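PDB 3H1T: type I site-specific restriction-modification system, R (Restriction) subunit, which probably acts as the DNA-cleaving and ATP-driven DNA-translocating subunit of a type I restriction enzyme, a subunit whose N-terminal and helicase-like parts this fragment holds. Local coordinates for residues 84-89 with 165-170; 116-121 with 151-156; 128-131 with 136-139; 140-143 with 147-150; 155-160 with 190-195. All coordinates share one frame; numbering follows the deposited sequence.

Contact 1: residues 84-89 with 165-170; sequences RDFPIA and DTLLSP
The chain enters strand 86-93 beside the turn that follows helix 164-167, and the CA atoms of Asp85 and Pro170 come within 6.2 Å. No hydrogen bond joins the two segments. Phe86 carries the contact. Its CG is anti to the backbone N (chi1 -162°), which swings the ring toward the two leucines. Leu168 CD2 sits over one face of the ring, offset toward the rim. Leu168 CD2 is 4.0 Å from the centroid of the Phe86 ring and 19° off its normal, a CH-pi contact. Leu167 comes in at a slant, with its CG 4.0 Å from Phe86 CE2. The Leu167 carbonyl oxygen also lies near the ring, but it bonds to Lys221. Asp85 OD2 passes Pro170 CA at 3.6 Å and accepts a hydrogen bond from Tyr171 N. The other oxygen, OD1, bonds to His173 NE2. The Asp85 carboxylate thus holds the chain just beyond Pro170. Further along the strand, Ile88 and Ala89 both face Leu80 in a classic beta bulge. The contact joins the six-stranded mixed sheet to the polypeptide leading into the helicase-like region. Topology and sequence of this sheet are consistent with the nuclease-like N-terminal domain of HsdR subunits.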
# COMPACT_ATOMS: atom_id res chain seq x y z
N ARG A 84 -19.90 -2.38 14.00
CA ARG A 84 -18.75 -3.25 14.11
C ARG A 84 -17.73 -2.86 13.05
O ARG A 84 -16.55 -2.71 13.35
CB ARG A 84 -19.15 -4.72 13.93
CG ARG A 84 -18.03 -5.70 14.29
CD ARG A 84 -17.73 -6.68 13.18
NE ARG A 84 -18.66 -7.81 13.12
CZ ARG A 84 -18.84 -8.55 12.03
NH1 ARG A 84 -18.16 -8.25 10.94
NH2 ARG A 84 -19.67 -9.59 12.03
N ASP A 85 -18.21 -2.68 11.82
CA ASP A 85 -17.36 -2.32 10.70
C ASP A 85 -17.38 -0.83 10.42
O ASP A 85 -17.06 -0.41 9.31
CB ASP A 85 -17.80 -3.07 9.44
CG ASP A 85 -17.60 -4.56 9.55
OD1 ASP A 85 -16.55 -4.97 10.08
OD2 ASP A 85 -18.47 -5.34 9.09
N PHE A 86 -17.74 -0.04 11.43
CA PHE A 86 -17.79 1.41 11.22
C PHE A 86 -17.34 2.26 12.41
O PHE A 86 -18.16 2.75 13.20
CB PHE A 86 -19.20 1.81 10.77
CG PHE A 86 -19.28 3.17 10.13
CD1 PHE A 86 -19.44 4.32 10.91
CD2 PHE A 86 -19.20 3.32 8.75
CE1 PHE A 86 -19.53 5.57 10.32
CE2 PHE A 86 -19.30 4.57 8.15
CZ PHE A 86 -19.46 5.69 8.94
N PRO A 87 -16.02 2.45 12.57
CA PRO A 87 -15.47 3.27 13.65
C PRO A 87 -15.90 4.72 13.45
O PRO A 87 -16.12 5.16 12.32
CB PRO A 87 -13.96 3.06 13.49
CG PRO A 87 -13.80 2.79 12.03
CD PRO A 87 -14.95 1.87 11.74
N ILE A 88 -16.05 5.49 14.52
CA ILE A 88 -16.47 6.86 14.35
C ILE A 88 -15.80 7.91 15.23
O ILE A 88 -15.77 9.07 14.87
CB ILE A 88 -18.02 6.96 14.49
CG1 ILE A 88 -18.51 8.34 14.00
CG2 ILE A 88 -18.43 6.68 15.93
CD1 ILE A 88 -19.99 8.40 13.66
N ALA A 89 -15.24 7.52 16.37
CA ALA A 89 -14.56 8.47 17.25
C ALA A 89 -13.40 7.86 18.04
O ALA A 89 -13.22 6.65 18.09
CB ALA A 89 -15.55 9.13 18.22
N ASP A 165 -27.98 2.40 4.55
CA ASP A 165 -27.70 0.97 4.64
C ASP A 165 -26.55 0.54 3.76
O ASP A 165 -25.98 -0.55 3.95
CB ASP A 165 -28.94 0.14 4.29
CG ASP A 165 -30.19 0.63 5.01
OD1 ASP A 165 -30.84 1.58 4.52
OD2 ASP A 165 -30.51 0.05 6.08
N THR A 166 -26.20 1.36 2.78
CA THR A 166 -25.07 1.01 1.94
C THR A 166 -23.85 1.47 2.71
O THR A 166 -22.87 0.74 2.83
CB THR A 166 -25.13 1.70 0.59
OG1 THR A 166 -26.41 1.45 -0.01
CG2 THR A 166 -24.05 1.13 -0.33
N LEU A 167 -23.93 2.67 3.28
CA LEU A 167 -22.82 3.22 4.04
C LEU A 167 -22.41 2.28 5.17
O LEU A 167 -21.23 2.19 5.49
CB LEU A 167 -23.20 4.57 4.65
CG LEU A 167 -22.01 5.33 5.26
CD1 LEU A 167 -21.29 6.04 4.13
CD2 LEU A 167 -22.47 6.35 6.29
N LEU A 168 -23.39 1.59 5.75
CA LEU A 168 -23.11 0.68 6.86
C LEU A 168 -23.07 -0.79 6.45
O LEU A 168 -22.90 -1.66 7.30
CB LEU A 168 -24.15 0.84 7.97
CG LEU A 168 -24.33 2.23 8.61
CD1 LEU A 168 -25.40 2.14 9.70
CD2 LEU A 168 -23.01 2.73 9.18
N SER A 169 -23.23 -1.07 5.16
CA SER A 169 -23.20 -2.45 4.66
C SER A 169 -21.93 -3.12 5.20
O SER A 169 -20.84 -2.63 5.00
CB SER A 169 -23.21 -2.42 3.13
OG SER A 169 -23.12 -3.72 2.57
N PRO A 170 -22.08 -4.27 5.89
CA PRO A 170 -20.99 -5.06 6.48
C PRO A 170 -19.88 -5.51 5.55
O PRO A 170 -20.11 -5.75 4.36
CB PRO A 170 -21.73 -6.25 7.12
CG PRO A 170 -23.09 -5.68 7.45
CD PRO A 170 -23.38 -4.92 6.17

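Contact 2: residues 116-121 with 151-156; sequences LKFAYS and KRLCGD
Arg152 NH1 lies 4.0 Å from Phe118 CE1 and is gripped by two carboxylates. It forms salt bridges with OD2 of Asp131 and OE2 of Glu129, both on strand 127-131, next to strand 118-122 in the sheet. These bonds fix the far end of the arginine, and its carbon chain then runs past the ring of Phe118. The chain is extended from CG to NE. Arg152 CB is 3.7 Å from Phe118 CZ, and Arg152 CD is 3.8 Å from Phe118 CE1. The guanidinium plane stands nearly upright to the ring, at 85°, so the two flat groups do not stack. Phe118 points at the helix with CG anti to its carbonyl carbon (chi1 -56°). The Leu153 backbone N meets the edge of the ring, 4.1 Å from Phe118 CZ. Lys117 CB sits over one face of the same ring, offset toward the rim. Leu153 CD2 packs across Lys117 at about a right angle, 4.0 Å from Lys117 CB. The amine of Lys117 and the carboxylate of Asp156 do not touch, though their charges may attract weakly. Phe118 also meets Leu149 of helix 146-157, and Ile88 and Ala89 of strand 86-93. Helix 146-157 thus lies on one face of the mixed sheet, while Ala119 turns to helix 104-114.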
# COMPACT_ATOMS: atom_id res chain seq x y z
N LEU A 116 -11.01 9.64 11.42
CA LEU A 116 -12.23 9.92 12.17
C LEU A 116 -12.50 11.41 12.25
O LEU A 116 -11.59 12.22 12.12
CB LEU A 116 -12.13 9.36 13.59
CG LEU A 116 -11.66 7.90 13.58
CD1 LEU A 116 -11.60 7.38 15.00
CD2 LEU A 116 -12.57 7.02 12.72
N LYS A 117 -13.77 11.76 12.45
CA LYS A 117 -14.22 13.15 12.53
C LYS A 117 -14.50 13.62 13.95
O LYS A 117 -14.90 14.77 14.14
CB LYS A 117 -15.50 13.32 11.71
CG LYS A 117 -15.35 14.05 10.39
CD LYS A 117 -14.55 13.25 9.38
CE LYS A 117 -14.51 13.96 8.01
NZ LYS A 117 -13.17 14.52 7.68
N PHE A 118 -14.33 12.76 14.94
CA PHE A 118 -14.59 13.16 16.32
C PHE A 118 -13.46 12.74 17.26
O PHE A 118 -13.04 11.59 17.27
CB PHE A 118 -15.93 12.58 16.78
CG PHE A 118 -17.07 12.97 15.89
CD1 PHE A 118 -17.55 14.29 15.87
CD2 PHE A 118 -17.60 12.05 14.98
CE1 PHE A 118 -18.51 14.69 14.94
CE2 PHE A 118 -18.57 12.44 14.05
CZ PHE A 118 -19.02 13.76 14.02
N ALA A 119 -12.96 13.68 18.05
CA ALA A 119 -11.88 13.36 18.96
C ALA A 119 -12.16 13.86 20.37
O ALA A 119 -12.68 14.96 20.54
CB ALA A 119 -10.57 13.97 18.44
N TYR A 120 -11.81 13.06 21.37
CA TYR A 120 -12.06 13.43 22.76
C TYR A 120 -10.87 13.28 23.67
O TYR A 120 -10.08 12.36 23.56
CB TYR A 120 -13.20 12.58 23.32
CG TYR A 120 -14.45 12.71 22.52
CD1 TYR A 120 -15.35 13.75 22.75
CD2 TYR A 120 -14.70 11.85 21.45
CE1 TYR A 120 -16.46 13.95 21.94
CE2 TYR A 120 -15.80 12.03 20.62
CZ TYR A 120 -16.67 13.08 20.86
OH TYR A 120 -17.72 13.28 20.01
N SER A 121 -10.73 14.20 24.60
CA SER A 121 -9.69 14.14 25.58
C SER A 121 -10.47 14.19 26.89
O SER A 121 -11.38 15.01 27.03
CB SER A 121 -8.75 15.33 25.43
OG SER A 121 -7.75 15.25 26.40
N LYS A 151 -25.33 11.07 13.17
CA LYS A 151 -26.22 12.05 12.54
C LYS A 151 -25.39 13.26 12.14
O LYS A 151 -25.69 13.92 11.15
CB LYS A 151 -27.32 12.50 13.52
CG LYS A 151 -28.37 11.45 13.87
CD LYS A 151 -29.67 11.65 13.08
CE LYS A 151 -30.91 11.54 13.97
NZ LYS A 151 -31.04 10.21 14.63
N ARG A 152 -24.35 13.56 12.92
CA ARG A 152 -23.45 14.68 12.63
C ARG A 152 -22.59 14.30 11.43
O ARG A 152 -22.33 15.11 10.54
CB ARG A 152 -22.50 14.97 13.79
CG ARG A 152 -23.08 15.64 15.03
CD ARG A 152 -21.93 16.10 15.91
NE ARG A 152 -22.23 16.11 17.34
CZ ARG A 152 -21.35 16.40 18.30
NH1 ARG A 152 -20.10 16.70 17.99
NH2 ARG A 152 -21.72 16.39 19.57
N LEU A 153 -22.13 13.05 11.42
CA LEU A 153 -21.28 12.54 10.36
C LEU A 153 -21.99 12.55 9.01
O LEU A 153 -21.44 13.03 8.02
CB LEU A 153 -20.80 11.13 10.73
CG LEU A 153 -19.56 10.52 10.06
CD1 LEU A 153 -19.95 9.72 8.83
CD2 LEU A 153 -18.60 11.65 9.71
N CYS A 154 -23.22 12.04 8.97
CA CYS A 154 -23.98 12.00 7.73
C CYS A 154 -24.39 13.39 7.25
O CYS A 154 -24.46 13.64 6.05
CB CYS A 154 -25.21 11.12 7.89
SG CYS A 154 -24.78 9.40 8.23
N GLY A 155 -24.66 14.28 8.20
CA GLY A 155 -25.06 15.63 7.85
C GLY A 155 -23.98 16.42 7.13
O GLY A 155 -24.23 17.08 6.11
N ASP A 156 -22.76 16.36 7.67
CA ASP A 156 -21.63 17.07 7.09
C ASP A 156 -21.17 16.45 5.78
O ASP A 156 -20.71 17.15 4.89
CB ASP A 156 -20.48 17.08 8.08
CG ASP A 156 -19.35 17.96 7.63
OD1 ASP A 156 -19.53 19.20 7.65
OD2 ASP A 156 -18.29 17.42 7.25

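Contact 3: residues 128-131 with 136-139; sequences LEFD and EEQL
Glu129 and Gln138 form the hydrogen-bonded pair of this antiparallel hairpin. Glu129 N donates to Gln138 O at 2.8 Å, and the bond is nearly straight at 172°. Gln138 N donates back to Glu129 O at 2.9 Å, in the carbonyl plane. Glu129 O also receives a CA-H contact from Glu137 CA at 3.1 Å. Toward the turn, Asp131 N donates to Glu136 O at 3.2 Å. A second donor reaches Glu136 O, a water at 2.8 Å. That water gives its other hydrogen to Glu129 OE1 at 2.9 Å. A further water also donates to Glu129 OE1 and bonds weakly to Gln138 OE1, linking the two side chains on one face. Glu129 OE2 has Tyr120 OH of the next strand besides Arg152, and Asp131 OD2 also goes to Arg152. Asp131 OD1 bonds to Thr133 OG1 and so steadies the turn. Leu128, Phe130, Glu137 and Leu139 lie on the other face. There Leu128 CG packs 4.1 Å from Leu139 CD2. Glu137 CB meets the edge of the Phe130 ring, 4.0 Å from Phe130 CD1, and the two side chains cross at about a right angle. Lys108 makes a cation-pi contact with the same ring. This is a two-stranded beta hairpin, and its strand 137-140 forms one border of the six-stranded mixed sheet.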
# COMPACT_ATOMS: atom_id res chain seq x y z
N LEU A 128 -13.30 16.94 26.78
CA LEU A 128 -13.00 17.97 25.79
C LEU A 128 -13.18 17.37 24.40
O LEU A 128 -12.58 16.35 24.08
CB LEU A 128 -11.55 18.44 25.94
CG LEU A 128 -11.23 19.94 25.90
CD1 LEU A 128 -9.80 20.04 25.40
CD2 LEU A 128 -12.18 20.71 24.99
N GLU A 129 -14.01 17.99 23.56
CA GLU A 129 -14.26 17.48 22.23
C GLU A 129 -13.76 18.38 21.09
O GLU A 129 -13.88 19.60 21.16
CB GLU A 129 -15.77 17.27 22.03
CG GLU A 129 -16.18 16.84 20.62
CD GLU A 129 -17.68 16.95 20.34
OE1 GLU A 129 -18.18 18.08 20.18
OE2 GLU A 129 -18.35 15.90 20.28
N PHE A 130 -13.16 17.77 20.08
CA PHE A 130 -12.77 18.53 18.91
C PHE A 130 -13.58 17.87 17.82
O PHE A 130 -13.45 16.68 17.55
CB PHE A 130 -11.29 18.43 18.54
CG PHE A 130 -10.96 19.25 17.32
CD1 PHE A 130 -10.72 20.62 17.43
CD2 PHE A 130 -11.02 18.68 16.05
CE1 PHE A 130 -10.54 21.41 16.28
CE2 PHE A 130 -10.85 19.46 14.90
CZ PHE A 130 -10.61 20.82 15.01
N ASP A 131 -14.44 18.65 17.18
CA ASP A 131 -15.29 18.12 16.14
C ASP A 131 -14.79 18.61 14.79
O ASP A 131 -14.84 19.81 14.50
CB ASP A 131 -16.72 18.60 16.41
CG ASP A 131 -17.73 18.06 15.43
OD1 ASP A 131 -17.38 17.84 14.25
OD2 ASP A 131 -18.89 17.88 15.83
N GLU A 136 -14.98 23.22 15.97
CA GLU A 136 -15.13 23.76 17.32
C GLU A 136 -14.54 22.83 18.38
O GLU A 136 -14.69 21.61 18.30
CB GLU A 136 -16.61 23.98 17.63
CG GLU A 136 -17.22 25.18 16.93
CD GLU A 136 -18.74 25.19 16.99
OE1 GLU A 136 -19.31 24.66 17.98
OE2 GLU A 136 -19.35 25.74 16.06
N GLU A 137 -13.87 23.40 19.38
CA GLU A 137 -13.31 22.60 20.46
C GLU A 137 -14.01 23.04 21.73
O GLU A 137 -13.98 24.22 22.08
CB GLU A 137 -11.80 22.84 20.58
CG GLU A 137 -11.11 21.87 21.54
CD GLU A 137 -9.61 22.13 21.67
OE1 GLU A 137 -8.93 22.29 20.63
OE2 GLU A 137 -9.12 22.17 22.81
N GLN A 138 -14.62 22.11 22.44
CA GLN A 138 -15.34 22.49 23.65
C GLN A 138 -15.54 21.39 24.68
O GLN A 138 -15.47 20.20 24.39
CB GLN A 138 -16.70 23.06 23.25
CG GLN A 138 -17.57 22.08 22.50
CD GLN A 138 -18.75 22.75 21.80
OE1 GLN A 138 -19.66 22.08 21.31
NE2 GLN A 138 -18.72 24.08 21.75
N LEU A 139 -15.80 21.81 25.91
CA LEU A 139 -16.05 20.89 27.00
C LEU A 139 -17.51 20.42 26.94
O LEU A 139 -18.41 21.21 26.63
CB LEU A 139 -15.79 21.60 28.33
CG LEU A 139 -14.35 21.96 28.60
CD1 LEU A 139 -14.31 23.11 29.60
CD2 LEU A 139 -13.60 20.72 29.12
O HOH W 1 -20.86 19.19 20.13
O HOH W 2 -17.00 20.69 19.67

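Contact 4: residues 140-143 with 147-150; sequences LSRF and DELF
Arg142 reaches from its loop to Glu148 on helix 146-157, and the path of its side chain explains how. From CB, CG stands between the backbone N and the carbonyl carbon (chi1 52°). The chain bends at chi2 and chi3, which brings NE to the carbonyl of Phe143 and turns NH2 toward the helix. Arg142 NE donates to Phe143 O at 3.1 Å, with the donor above the carbonyl plane. This bond helps to orient the group. At the tip, NH2 alone meets the carboxylate. Arg142 NH2 is 2.8 Å from Glu148 OE1 in a salt bridge. Arg142 NH2 also donates to Glu148 OE2 at 3.0 Å, on the syn side but out of the carboxylate plane. The carboxylate lies at the edge of the guanidinium, with the two planes 33° apart. Glu148 comes from the opposite direction on an extended chain. Its OE1 also accepts a hydrogen bond from the backbone N of Thr145, next to the start of the helix. Phe143 O takes a further bond from Ser41 OG. The arrangement is a surface salt bridge tying the loop after strand 137-140 to the first turn of the helix that this loop leads into.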
# COMPACT_ATOMS: atom_id res chain seq x y z
N LEU A 140 -17.75 19.14 27.21
CA LEU A 140 -19.11 18.62 27.18
C LEU A 140 -19.47 18.13 28.56
O LEU A 140 -18.59 17.82 29.37
CB LEU A 140 -19.23 17.45 26.20
CG LEU A 140 -18.72 17.64 24.77
CD1 LEU A 140 -18.87 16.34 24.00
CD2 LEU A 140 -19.47 18.79 24.08
N SER A 141 -20.77 18.04 28.82
CA SER A 141 -21.25 17.57 30.11
C SER A 141 -21.30 16.05 30.09
O SER A 141 -21.55 15.40 31.11
CB SER A 141 -22.65 18.11 30.39
OG SER A 141 -23.57 17.64 29.41
N ARG A 142 -21.06 15.49 28.91
CA ARG A 142 -21.07 14.05 28.73
C ARG A 142 -20.70 13.68 27.29
O ARG A 142 -20.66 14.54 26.41
CB ARG A 142 -22.47 13.50 29.07
CG ARG A 142 -23.61 14.21 28.36
CD ARG A 142 -24.76 13.27 28.08
NE ARG A 142 -24.83 12.88 26.67
CZ ARG A 142 -25.69 13.39 25.79
NH1 ARG A 142 -26.57 14.30 26.18
NH2 ARG A 142 -25.68 12.99 24.53
N PHE A 143 -20.41 12.41 27.06
CA PHE A 143 -20.07 11.92 25.73
C PHE A 143 -21.28 11.87 24.81
O PHE A 143 -22.38 11.55 25.24
CB PHE A 143 -19.50 10.51 25.82
CG PHE A 143 -18.10 10.44 26.33
CD1 PHE A 143 -17.03 10.86 25.53
CD2 PHE A 143 -17.84 10.00 27.62
CE1 PHE A 143 -15.73 10.85 26.01
CE2 PHE A 143 -16.54 9.98 28.12
CZ PHE A 143 -15.48 10.41 27.31
N ASP A 147 -25.69 7.57 18.02
CA ASP A 147 -26.67 8.16 17.11
C ASP A 147 -26.39 9.64 16.85
O ASP A 147 -26.47 10.09 15.70
CB ASP A 147 -28.07 7.96 17.69
CG ASP A 147 -29.16 8.33 16.70
OD1 ASP A 147 -29.40 9.54 16.49
OD2 ASP A 147 -29.78 7.39 16.16
N GLU A 148 -26.07 10.39 17.90
CA GLU A 148 -25.78 11.82 17.74
C GLU A 148 -24.59 12.03 16.80
O GLU A 148 -24.67 12.85 15.88
CB GLU A 148 -25.48 12.47 19.10
CG GLU A 148 -26.64 12.43 20.10
CD GLU A 148 -26.30 13.11 21.42
OE1 GLU A 148 -25.12 13.10 21.82
OE2 GLU A 148 -27.22 13.65 22.08
N LEU A 149 -23.50 11.31 17.02
CA LEU A 149 -22.33 11.45 16.16
C LEU A 149 -22.57 11.04 14.71
O LEU A 149 -22.12 11.72 13.79
CB LEU A 149 -21.14 10.65 16.71
CG LEU A 149 -20.49 11.10 18.03
CD1 LEU A 149 -19.09 10.51 18.09
CD2 LEU A 149 -20.41 12.63 18.11
N PHE A 150 -23.26 9.92 14.51
CA PHE A 150 -23.54 9.41 13.17
C PHE A 150 -24.46 10.39 12.43
O PHE A 150 -24.38 10.52 11.21
CB PHE A 150 -24.20 8.04 13.26
CG PHE A 150 -24.39 7.36 11.93
CD1 PHE A 150 -23.30 7.03 11.14
CD2 PHE A 150 -25.66 7.02 11.48
CE1 PHE A 150 -23.46 6.37 9.92
CE2 PHE A 150 -25.84 6.36 10.26
CZ PHE A 150 -24.73 6.03 9.48

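Contact 5: residues 155-160 with 190-195; sequences GDEGIK and AVQSVL
This is a modest, partly buried contact between two helix ends. The last turn of helix 146-157 and the residues after it meet the C-terminal end of helix 181-195. Gly158 leaves the helix with positive phi (63°), a value that favours glycine, and the chain then turns toward Leu195. The CA atoms of Ile159 and Leu195 lie 6.7 Å apart. Ile159 CD1 touches the aliphatic part of Gln192, 4.0 Å from Gln192 CG, and the two side chains cross at about a right angle. Gln192 is stretched out from its helix with CG anti to the backbone N (chi1 -165°). Its amide end lies beside Glu157, but the atoms there are modelled too close together. The exact fit of these two side chains is therefore doubtful, and no hydrogen bond between them is supported. Between the two segments the polar link is a water. It donates to Leu195 O at 2.9 Å and accepts from Lys160 N at 3.2 Å, so both backbone atoms are satisfied. Just beyond, Gln196 NE2 bonds directly to Glu157 O. Ile159 and Leu195 both pack on Leu167 of helix 164-167, which lies against both. On another side, helix 181-195 faces the helicase-like parallel sheet, where Val194 meets Phe333 and Ile335 of strand 333-338.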
# COMPACT_ATOMS: atom_id res chain seq x y z
N GLY A 155 -24.66 14.28 8.20
CA GLY A 155 -25.06 15.63 7.85
C GLY A 155 -23.98 16.42 7.13
O GLY A 155 -24.23 17.08 6.11
N ASP A 156 -22.76 16.36 7.67
CA ASP A 156 -21.63 17.07 7.09
C ASP A 156 -21.17 16.45 5.78
O ASP A 156 -20.71 17.15 4.89
CB ASP A 156 -20.48 17.08 8.08
CG ASP A 156 -19.35 17.96 7.63
OD1 ASP A 156 -19.53 19.20 7.65
OD2 ASP A 156 -18.29 17.42 7.25
N GLU A 157 -21.31 15.13 5.68
CA GLU A 157 -20.91 14.38 4.50
C GLU A 157 -22.04 14.31 3.45
O GLU A 157 -21.81 13.88 2.31
CB GLU A 157 -20.50 12.97 4.92
CG GLU A 157 -19.10 12.51 4.47
CD GLU A 157 -18.03 13.56 4.66
OE1 GLU A 157 -17.99 14.52 3.86
OE2 GLU A 157 -17.24 13.43 5.62
N GLY A 158 -23.25 14.72 3.82
CA GLY A 158 -24.35 14.71 2.87
C GLY A 158 -24.76 13.35 2.34
O GLY A 158 -24.64 13.07 1.15
N ILE A 159 -25.26 12.50 3.22
CA ILE A 159 -25.69 11.17 2.81
C ILE A 159 -27.16 11.02 3.16
O ILE A 159 -27.55 11.10 4.33
CB ILE A 159 -24.82 10.10 3.51
CG1 ILE A 159 -23.42 10.13 2.88
CG2 ILE A 159 -25.48 8.72 3.42
CD1 ILE A 159 -22.39 9.35 3.62
N LYS A 160 -27.97 10.82 2.12
CA LYS A 160 -29.42 10.68 2.23
C LYS A 160 -29.80 9.45 3.05
O LYS A 160 -29.00 8.52 3.17
CB LYS A 160 -30.01 10.59 0.82
CG LYS A 160 -29.39 11.61 -0.12
CD LYS A 160 -29.90 11.53 -1.55
CE LYS A 160 -29.12 12.51 -2.43
NZ LYS A 160 -29.80 12.77 -3.73
N ALA A 190 -14.41 5.67 -0.27
CA ALA A 190 -14.77 5.32 -1.63
C ALA A 190 -16.28 5.17 -1.69
O ALA A 190 -16.94 5.79 -2.52
CB ALA A 190 -14.09 4.01 -2.03
N VAL A 191 -16.81 4.36 -0.78
CA VAL A 191 -18.25 4.11 -0.69
C VAL A 191 -18.99 5.42 -0.44
O VAL A 191 -20.06 5.65 -0.99
CB VAL A 191 -18.55 3.15 0.46
CG1 VAL A 191 -20.05 2.99 0.64
CG2 VAL A 191 -17.87 1.82 0.19
N GLN A 192 -18.38 6.26 0.39
CA GLN A 192 -18.93 7.57 0.74
C GLN A 192 -18.95 8.44 -0.52
O GLN A 192 -19.96 9.08 -0.83
CB GLN A 192 -18.03 8.20 1.80
CG GLN A 192 -18.58 9.39 2.56
CD GLN A 192 -17.58 9.91 3.61
OE1 GLN A 192 -17.34 9.25 4.63
NE2 GLN A 192 -16.99 11.07 3.35
N SER A 193 -17.83 8.47 -1.23
CA SER A 193 -17.70 9.24 -2.46
C SER A 193 -18.82 8.89 -3.45
O SER A 193 -19.47 9.78 -4.00
CB SER A 193 -16.35 8.95 -3.13
OG SER A 193 -15.28 9.51 -2.40
N VAL A 194 -19.02 7.60 -3.67
CA VAL A 194 -20.04 7.11 -4.58
C VAL A 194 -21.42 7.55 -4.13
O VAL A 194 -22.23 8.00 -4.93
CB VAL A 194 -19.98 5.57 -4.67
CG1 VAL A 194 -21.11 5.05 -5.51
CG2 VAL A 194 -18.66 5.16 -5.28
N LEU A 195 -21.68 7.45 -2.83
CA LEU A 195 -22.98 7.85 -2.32
C LEU A 195 -23.23 9.34 -2.48
O LEU A 195 -24.39 9.76 -2.52
CB LEU A 195 -23.12 7.46 -0.84
CG LEU A 195 -22.96 5.95 -0.55
CD1 LEU A 195 -23.21 5.66 0.93
CD2 LEU A 195 -23.93 5.16 -1.42
O HOH W 3 -26.20 9.78 -0.30

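Contact 1 is the buried one, apolar except for the carboxylate of Asp85. Contact 4 is pure surface charge pairing, and contacts 2, 3 and 5 are partly buried. Contacts 2, 4 and 5 all use helix 146-157, at its middle, start and end. Contacts 1, 2 and 3 share the mixed sheet. Backbone bonds dominate only in contact 3, where strand meets strand. Contact 2 joins it through carboxylates on strand 127-131. Contacts 1 and 5 meet through apolar side chains, and Phe150 of contact 4 packs on Leu167 and Leu168. Contact 1 sets the sheet against the turn after helix 164-167, and contact 5 sets the end of helix 146-157 against helix 181-195, which faces the helicase-like sheet.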